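Long-range contact in lantibiotic dehydratase (Microbispora corallina, PDB 5EHK), which probably dehydrates serine and threonine residues of the NAI-107 precursor peptide, using glutamate activated as glutamyl-tRNA, during lantibiotic biosynthesis: residues A[207-211]-A[228-233]. Numbering follows the deposited sequence.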
loop_
_atom_site.group_PDB
_atom_site.type_symbol
_atom_site.label_atom_id
_atom_site.label_comp_id
_atom_site.label_asym_id
_atom_site.label_seq_id
_atom_site.Cartn_x
_atom_site.Cartn_y
_atom_site.Cartn_z
ATOM N N ASP A 207 -1.522 36.262 12.006
ATOM C CA ASP A 207 -2.273 37.513 11.993
ATOM C C ASP A 207 -3.324 37.523 10.891
ATOM O O ASP A 207 -3.884 38.569 10.567
ATOM C CB ASP A 207 -1.329 38.667 11.723
ATOM C CG ASP A 207 -0.675 38.545 10.366
ATOM O OD1 ASP A 207 -0.177 37.428 10.058
ATOM O OD2 ASP A 207 -0.708 39.532 9.595
ATOM N N ARG A 208 -3.588 36.360 10.310
ATOM C CA ARG A 208 -4.580 36.257 9.248
ATOM C C ARG A 208 -5.768 35.416 9.682
ATOM O O ARG A 208 -5.639 34.487 10.506
ATOM C CB ARG A 208 -3.978 35.613 8.010
ATOM C CG ARG A 208 -2.711 36.267 7.507
ATOM C CD ARG A 208 -2.675 36.243 5.992
ATOM N NE ARG A 208 -2.404 37.595 5.533
ATOM C CZ ARG A 208 -3.032 38.197 4.534
ATOM N NH1 ARG A 208 -3.968 37.558 3.846
ATOM N NH2 ARG A 208 -2.703 39.445 4.223
ATOM N N ILE A 209 -6.932 35.763 9.139
ATOM C CA ILE A 209 -8.116 34.922 9.251
ATOM C C ILE A 209 -8.274 34.107 7.938
ATOM O O ILE A 209 -8.182 34.644 6.828
ATOM C CB ILE A 209 -9.362 35.763 9.633
ATOM C CG1 ILE A 209 -10.505 34.866 10.095
ATOM C CG2 ILE A 209 -9.799 36.640 8.503
ATOM C CD1 ILE A 209 -10.183 34.096 11.360
ATOM N N VAL A 210 -8.450 32.797 8.070
ATOM C CA VAL A 210 -8.518 31.936 6.897
ATOM C C VAL A 210 -9.815 31.158 6.825
ATOM O O VAL A 210 -10.250 30.576 7.819
ATOM C CB VAL A 210 -7.308 30.971 6.824
ATOM C CG1 VAL A 210 -7.461 29.974 5.699
ATOM C CG2 VAL A 210 -6.013 31.757 6.630
ATOM N N LEU A 211 -10.446 31.197 5.653
ATOM C CA LEU A 211 -11.585 30.342 5.335
ATOM C C LEU A 211 -11.182 29.316 4.272
ATOM O O LEU A 211 -10.982 29.661 3.116
ATOM C CB LEU A 211 -12.774 31.171 4.832
ATOM C CG LEU A 211 -14.047 30.417 4.393
ATOM C CD1 LEU A 211 -14.619 29.674 5.574
ATOM C CD2 LEU A 211 -15.113 31.355 3.825
ATOM N N THR A 228 -9.744 29.616 -1.882
ATOM C CA THR A 228 -9.394 29.910 -0.493
ATOM C C THR A 228 -9.391 31.419 -0.235
ATOM O O THR A 228 -9.057 32.212 -1.119
ATOM C CB THR A 228 -8.044 29.271 -0.085
ATOM O OG1 THR A 228 -7.563 29.901 1.106
ATOM C CG2 THR A 228 -7.003 29.463 -1.167
ATOM N N VAL A 229 -9.813 31.815 0.963
ATOM C CA VAL A 229 -9.845 33.225 1.330
ATOM C C VAL A 229 -8.906 33.515 2.497
ATOM O O VAL A 229 -9.036 32.911 3.562
ATOM C CB VAL A 229 -11.267 33.669 1.688
ATOM C CG1 VAL A 229 -11.240 34.938 2.551
ATOM C CG2 VAL A 229 -12.075 33.885 0.418
ATOM N N SER A 230 -7.970 34.442 2.299
ATOM C CA SER A 230 -7.014 34.815 3.347
ATOM C C SER A 230 -7.081 36.297 3.634
ATOM O O SER A 230 -6.557 37.094 2.858
ATOM C CB SER A 230 -5.587 34.469 2.920
ATOM O OG SER A 230 -4.663 34.689 3.973
ATOM N N ALA A 231 -7.723 36.673 4.737
ATOM C CA ALA A 231 -7.837 38.082 5.109
ATOM C C ALA A 231 -6.901 38.413 6.273
ATOM O O ALA A 231 -6.655 37.559 7.116
ATOM C CB ALA A 231 -9.268 38.400 5.486
ATOM N N ARG A 232 -6.372 39.634 6.325
ATOM C CA ARG A 232 -5.600 40.047 7.495
ATOM C C ARG A 232 -6.530 40.267 8.694
ATOM O O ARG A 232 -7.578 40.905 8.576
ATOM C CB ARG A 232 -4.791 41.315 7.229
ATOM C CG ARG A 232 -3.973 41.777 8.443
ATOM C CD ARG A 232 -3.220 43.080 8.202
ATOM N NE ARG A 232 -2.365 43.021 7.011
ATOM C CZ ARG A 232 -1.081 42.648 7.002
ATOM N NH1 ARG A 232 -0.471 42.290 8.131
ATOM N NH2 ARG A 232 -0.401 42.639 5.857
ATOM N N ARG A 233 -6.131 39.757 9.856
ATOM C CA ARG A 233 -6.980 39.816 11.050
ATOM C C ARG A 233 -6.635 41.017 11.937
ATOM O O ARG A 233 -5.960 40.896 12.947
ATOM C CB ARG A 233 -6.870 38.514 11.838
ATOM C CG ARG A 233 -7.762 38.430 13.057
ATOM C CD ARG A 233 -7.624 37.053 13.705
ATOM N NE ARG A 233 -8.413 36.950 14.928
ATOM C CZ ARG A 233 -7.889 37.088 16.137
ATOM N NH1 ARG A 233 -6.599 37.349 16.249
ATOM N NH2 ARG A 233 -8.648 36.991 17.218
#
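Five backbone hydrogen bonds hold these antiparallel neighbours together. Ile209 and Ala231 bond both ways (Ile209 N to Ala231 O 2.7 Å, Ala231 N to Ile209 O 2.9 Å), as do Leu211 and Val229 (Leu211 N to Val229 O 3.0 Å, Val229 N to Leu211 O 3.3 Å). Past the strand ends, Arg233 N reaches Asp207 O at 2.6 Å. On one face Ile209 CG2 packs on Ala231 CB at 3.5 Å, with Leu211 beside Val229. The opposite face is more polar: Arg208 reaches across the partner strand, where its NH1 donates to Ser230 OG (3.0 Å). Ser230 also hydrogen-bonds Asp833 of the second subunit, placing the sheet at the dimer interface. Charge pairing closes the open end, where Asp207 OD2 meets Arg232 NH1 in a 3.1 Å salt bridge. In this three-stranded antiparallel meander, 208-212 is the central strand, flanked by 203-205 and 228-232, and the apolar face rests on helices 235-243 and 267-278 through Leu241 and Gln278.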